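Local structure of putative cathepsin d (Ixodes ricinus, 5N7Q) at residues T51-C54 against L55-R59; Y159-D163 against P164-E168. The protein probably cleaves proteins as an aspartic endopeptidase of the pepsin-like A1 family, and is held here in complex with the inhibitor pepstatin A. One frame throughout, in Å; residues are numbered along the deposited sequence.

Contact 1 of 2, residues T51-C54 against L55-R59; sequences TKYC and LHHHR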
loop_
_atom_site.group_PDB
_atom_site.type_symbol
_atom_site.label_atom_id
_atom_site.label_comp_id
_atom_site.label_asym_id
_atom_site.label_seq_id
_atom_site.Cartn_x
_atom_site.Cartn_y
_atom_site.Cartn_z
ATOM N N THR A 51 8.792 20.743 -14.543
ATOM C CA THR A 51 9.641 20.758 -13.356
ATOM C C THR A 51 10.701 19.656 -13.456
ATOM O O THR A 51 10.577 18.718 -14.262
ATOM C CB THR A 51 8.835 20.507 -12.070
ATOM O OG1 THR A 51 8.234 19.201 -12.127
ATOM C CG2 THR A 51 7.747 21.556 -11.842
ATOM N N LYS A 52 11.712 19.753 -12.597
ATOM C CA LYS A 52 12.737 18.707 -12.502
ATOM C C LYS A 52 12.074 17.337 -12.299
ATOM O O LYS A 52 12.438 16.342 -12.946
ATOM C CB LYS A 52 13.696 19.033 -11.355
ATOM C CG LYS A 52 14.852 18.059 -11.187
ATOM C CD LYS A 52 15.913 18.608 -10.240
ATOM C CE LYS A 52 15.505 18.484 -8.788
ATOM N NZ LYS A 52 16.593 18.923 -7.857
ATOM N N TYR A 53 11.082 17.303 -11.411
ATOM C CA TYR A 53 10.350 16.069 -11.134
ATOM C C TYR A 53 9.743 15.496 -12.408
ATOM O O TYR A 53 9.955 14.326 -12.769
ATOM C CB TYR A 53 9.254 16.330 -10.097
ATOM C CG TYR A 53 8.273 15.189 -10.006
ATOM C CD1 TYR A 53 8.619 13.968 -9.420
ATOM C CD2 TYR A 53 6.998 15.298 -10.546
ATOM C CE1 TYR A 53 7.718 12.913 -9.378
ATOM C CE2 TYR A 53 6.104 14.248 -10.505
ATOM C CZ TYR A 53 6.448 13.057 -9.916
ATOM O OH TYR A 53 5.521 12.043 -9.882
ATOM N N CYS A 54 9.015 16.329 -13.129
ATOM C CA CYS A 54 8.298 15.846 -14.312
ATOM C C CYS A 54 9.257 15.428 -15.419
ATOM O O CYS A 54 9.043 14.405 -16.071
ATOM C CB CYS A 54 7.297 16.882 -14.799
ATOM S SG CYS A 54 5.966 17.098 -13.610
ATOM N N LEU A 55 10.357 16.161 -15.575
ATOM C CA LEU A 55 11.302 15.843 -16.649
ATOM C C LEU A 55 12.086 14.568 -16.416
ATOM O O LEU A 55 12.645 14.016 -17.375
ATOM C CB LEU A 55 12.228 17.023 -16.912
ATOM C CG LEU A 55 11.513 18.245 -17.510
ATOM C CD1 LEU A 55 12.572 19.268 -17.861
ATOM C CD2 LEU A 55 10.635 17.954 -18.730
ATOM N N HIS A 56 12.094 14.080 -15.170
ATOM C CA HIS A 56 12.748 12.809 -14.840
ATOM C C HIS A 56 11.780 11.685 -14.521
ATOM O O HIS A 56 12.164 10.685 -13.914
ATOM C CB HIS A 56 13.752 13.026 -13.718
ATOM C CG HIS A 56 14.893 13.873 -14.151
ATOM N ND1 HIS A 56 14.894 15.238 -14.010
ATOM C CD2 HIS A 56 16.025 13.557 -14.824
ATOM C CE1 HIS A 56 15.997 15.729 -14.547
ATOM N NE2 HIS A 56 16.695 14.728 -15.046
ATOM N N HIS A 57 10.531 11.832 -14.956
ATOM C CA HIS A 57 9.542 10.762 -14.862
ATOM C C HIS A 57 8.819 10.641 -16.178
ATOM O O HIS A 57 8.974 11.513 -17.057
ATOM C CB HIS A 57 8.576 11.004 -13.693
ATOM C CG HIS A 57 9.209 10.771 -12.362
ATOM N ND1 HIS A 57 9.923 11.742 -11.690
ATOM C CD2 HIS A 57 9.303 9.647 -11.613
ATOM C CE1 HIS A 57 10.400 11.230 -10.573
ATOM N NE2 HIS A 57 10.056 9.956 -10.514
ATOM N N HIS A 58 8.088 9.548 -16.376
ATOM C CA HIS A 58 7.237 9.431 -17.559
ATOM C C HIS A 58 6.020 10.340 -17.435
ATOM O O HIS A 58 5.390 10.426 -16.377
ATOM C CB HIS A 58 6.848 7.991 -17.830
ATOM C CG HIS A 58 8.018 7.070 -17.859
ATOM N ND1 HIS A 58 8.222 6.119 -16.884
ATOM C CD2 HIS A 58 9.094 7.014 -18.674
ATOM C CE1 HIS A 58 9.358 5.488 -17.121
ATOM N NE2 HIS A 58 9.904 6.009 -18.205
ATOM N N ARG A 59 5.726 11.056 -18.516
ATOM C CA ARG A 59 4.630 12.034 -18.544
ATOM C C ARG A 59 3.521 11.606 -19.487
ATOM O O ARG A 59 3.767 10.948 -20.515
ATOM C CB ARG A 59 5.171 13.429 -18.896
ATOM C CG ARG A 59 6.180 13.980 -17.901
ATOM C CD ARG A 59 6.862 15.272 -18.349
ATOM N NE ARG A 59 7.498 15.113 -19.647
ATOM C CZ ARG A 59 8.633 14.451 -19.903
ATOM N NH1 ARG A 59 9.340 13.847 -18.947
ATOM N NH2 ARG A 59 9.068 14.375 -21.170
#
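The short helix 52-55 and the loop leaving it are held together by H57 and R59, which reach back to carbonyls of Y53 and C54. H57 ND1 donates to Y53 O at 2.8 Å, nearly straight at 167°, with the oxygen in the imidazole plane. The backbone N of H56 reaches Y53 O from the opposite face of its carbonyl plane. Y53 also meets H57 through its ring: Y53 CE1 lies over one imidazole face, toward the rim, 3.4 Å from H57 CE1. The ring planes are 37° apart, an oblique pairing. C54 O is gripped in the same two-sided way, by H57 N at 3.2 Å and by R59 NH1 at 2.9 Å. R59 gets there because its chain bends at chi3 (-55°).

T51 is the N-cap of this helix, and its OG1 accepts from C54 N at 3.1 Å. The helical backbone bond from L55 N to T51 O is followed by a weak one from H56 N to K52 O. In this pepsin-like fold the turn is tied down by the C49-C54 disulfide, while Y53, H57 and R59 pack on P45 of strand 42-45. H57 NE2 bonds to A119 O, so both ring nitrogens face carbonyl oxygens, consistent with a protonated imidazole. On the exposed side H56 ND1 donates to K52 O at 2.9 Å, the oxygen lying near the ring plane.

Contact 2 of 2, residues Y159-D163 against P164-E168; sequences YLNRD and PSSKE. Unlike the reference sequence in segment 159-163: L160 (reference Arg).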
loop_
_atom_site.group_PDB
_atom_site.type_symbol
_atom_site.label_atom_id
_atom_site.label_comp_id
_atom_site.label_asym_id
_atom_site.label_seq_id
_atom_site.Cartn_x
_atom_site.Cartn_y
_atom_site.Cartn_z
ATOM N N TYR A 159 0.203 -10.235 -3.382
ATOM C CA TYR A 159 1.416 -10.881 -2.933
ATOM C C TYR A 159 2.548 -9.862 -2.964
ATOM O O TYR A 159 2.784 -9.255 -4.024
ATOM C CB TYR A 159 1.745 -12.065 -3.871
ATOM C CG TYR A 159 3.151 -12.581 -3.723
ATOM C CD1 TYR A 159 3.605 -13.076 -2.508
ATOM C CD2 TYR A 159 4.051 -12.524 -4.786
ATOM C CE1 TYR A 159 4.912 -13.491 -2.340
ATOM C CE2 TYR A 159 5.355 -12.979 -4.645
ATOM C CZ TYR A 159 5.778 -13.463 -3.423
ATOM O OH TYR A 159 7.089 -13.880 -3.265
ATOM N N LEU A 160 3.268 -9.712 -1.843
ATOM C CA LEU A 160 4.473 -8.889 -1.756
ATOM C C LEU A 160 5.625 -9.767 -1.309
ATOM O O LEU A 160 5.555 -10.386 -0.269
ATOM C CB LEU A 160 4.286 -7.732 -0.788
ATOM C CG LEU A 160 3.089 -6.812 -1.047
ATOM C CD1 LEU A 160 3.011 -5.735 0.027
ATOM C CD2 LEU A 160 3.114 -6.162 -2.424
ATOM N N ASN A 161 6.658 -9.844 -2.145
ATOM C CA ASN A 161 7.882 -10.529 -1.795
ATOM C C ASN A 161 8.675 -9.647 -0.847
ATOM O O ASN A 161 8.901 -8.467 -1.131
ATOM C CB ASN A 161 8.675 -10.814 -3.053
ATOM C CG ASN A 161 9.744 -11.879 -2.842
ATOM O OD1 ASN A 161 10.251 -12.100 -1.723
ATOM N ND2 ASN A 161 10.118 -12.536 -3.935
ATOM N N ARG A 162 9.054 -10.202 0.296
ATOM C CA ARG A 162 9.850 -9.470 1.291
ATOM C C ARG A 162 11.356 -9.678 1.208
ATOM O O ARG A 162 12.113 -9.191 2.063
ATOM C CB ARG A 162 9.296 -9.721 2.688
ATOM C CG ARG A 162 7.839 -9.288 2.839
ATOM C CD ARG A 162 7.642 -7.790 2.670
ATOM N NE ARG A 162 8.280 -7.000 3.723
ATOM C CZ ARG A 162 8.495 -5.685 3.657
ATOM N NH1 ARG A 162 8.244 -5.001 2.543
ATOM N NH2 ARG A 162 9.041 -5.059 4.708
ATOM N N ASP A 163 11.784 -10.397 0.163
ATOM C CA ASP A 163 13.205 -10.541 -0.173
ATOM C C ASP A 163 13.513 -9.733 -1.430
ATOM O O ASP A 163 13.195 -10.173 -2.543
ATOM C CB ASP A 163 13.577 -11.994 -0.376
ATOM C CG ASP A 163 15.034 -12.185 -0.688
ATOM O OD1 ASP A 163 15.784 -11.183 -0.724
ATOM O OD2 ASP A 163 15.393 -13.378 -0.849
ATOM N N PRO A 164 14.097 -8.525 -1.263
ATOM C CA PRO A 164 14.381 -7.708 -2.463
ATOM C C PRO A 164 15.408 -8.305 -3.421
ATOM O O PRO A 164 15.506 -7.871 -4.564
ATOM C CB PRO A 164 14.898 -6.391 -1.888
ATOM C CG PRO A 164 14.506 -6.398 -0.466
ATOM C CD PRO A 164 14.478 -7.825 -0.033
ATOM N N SER A 165 16.131 -9.328 -2.970
ATOM C CA SER A 165 17.113 -10.007 -3.833
ATOM C C SER A 165 16.455 -11.027 -4.738
ATOM O O SER A 165 17.059 -11.521 -5.672
ATOM C CB SER A 165 18.199 -10.674 -2.979
ATOM O OG SER A 165 17.769 -11.899 -2.433
ATOM N N SER A 166 15.201 -11.347 -4.467
ATOM C CA SER A 166 14.446 -12.267 -5.278
ATOM C C SER A 166 13.925 -11.573 -6.547
ATOM O O SER A 166 13.682 -10.355 -6.557
ATOM C CB SER A 166 13.331 -12.812 -4.386
ATOM O OG SER A 166 12.713 -13.920 -4.950
ATOM N N LYS A 167 13.762 -12.337 -7.623
ATOM C CA LYS A 167 13.462 -11.776 -8.931
ATOM C C LYS A 167 12.071 -11.150 -9.080
ATOM O O LYS A 167 11.910 -10.141 -9.788
ATOM C CB LYS A 167 13.629 -12.879 -9.984
ATOM C CG LYS A 167 13.474 -12.431 -11.407
ATOM C CD LYS A 167 14.637 -11.600 -11.886
ATOM C CE LYS A 167 14.725 -11.652 -13.409
ATOM N NZ LYS A 167 15.906 -10.909 -13.913
ATOM N N GLU A 168 11.088 -11.751 -8.425
ATOM C CA GLU A 168 9.695 -11.378 -8.572
ATOM C C GLU A 168 9.272 -10.576 -7.343
ATOM O O GLU A 168 9.174 -11.121 -6.253
ATOM C CB GLU A 168 8.905 -12.671 -8.816
ATOM C CG GLU A 168 7.461 -12.825 -8.414
ATOM C CD GLU A 168 7.043 -14.301 -8.539
ATOM O OE1 GLU A 168 7.507 -14.998 -9.476
ATOM O OE2 GLU A 168 6.301 -14.794 -7.677
HETATM O O HOH W 1 8.357 -14.656 -5.689
HETATM O O HOH W 2 11.535 -9.055 -4.460
#
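An Asx turn at N161 and a type I beta turn from D163 to S166 shape the loop joining the antiparallel strands 155-160 and 170-174. N161 bridges the loop with both ends of its amide. Its OD1 accepts from D163 N at 3.0 Å, with the donor above the carbonyl plane, which makes the Asx turn. Its ND2 crosses to E168 O at 2.9 Å, the oxygen lying near the amide plane. A weak bond also runs from N161 ND2 to S166 OG. With CG anti to the backbone N (chi1 -163°), the amide extends across the loop to the returning chain.

The beta turn is closed by S166 N donating to D163 O at 3.0 Å. D163 also binds S165 through its carboxylate. OD1 takes two donors from the same face of its plane: S165 N from well above it, and S165 OG from the syn side. Water 2 donates to D163 O and S166 O.

Where the loop meets the strands, Y159 and E168 cross at about a right angle. The ring and carboxylate planes are 82° apart, and Y159 CE2 comes to 3.7 Å from E168 OE2. The Y159 ring also stacks with H181, while R162 NH1 bonds to D15 O and Y18 OH. Water 1 sits 2.8 Å from Y159 OH and donates a weak bond to E168 OE2 at 2.9 Å.

Contact 1 comes first along the chain and closes well before contact 2 opens. Their centres are 28 Å apart, and the nearest atoms are about 17 Å apart, so they do not touch. Both belong to the pepsin-like aspartic protease fold and lie away from the predicted active-site residues. The centre of contact 1 lies farther out, about 23 Å from the centre of the chain, beside strand 42-45. That of contact 2 lies about 15 Å from the chain centre, at the end of strand 155-160, which pairs with strands 170-174 and 322-327. The two thus order separate parts: one is a short helix with the loop that leaves it, the other a loop connecting paired antiparallel strands.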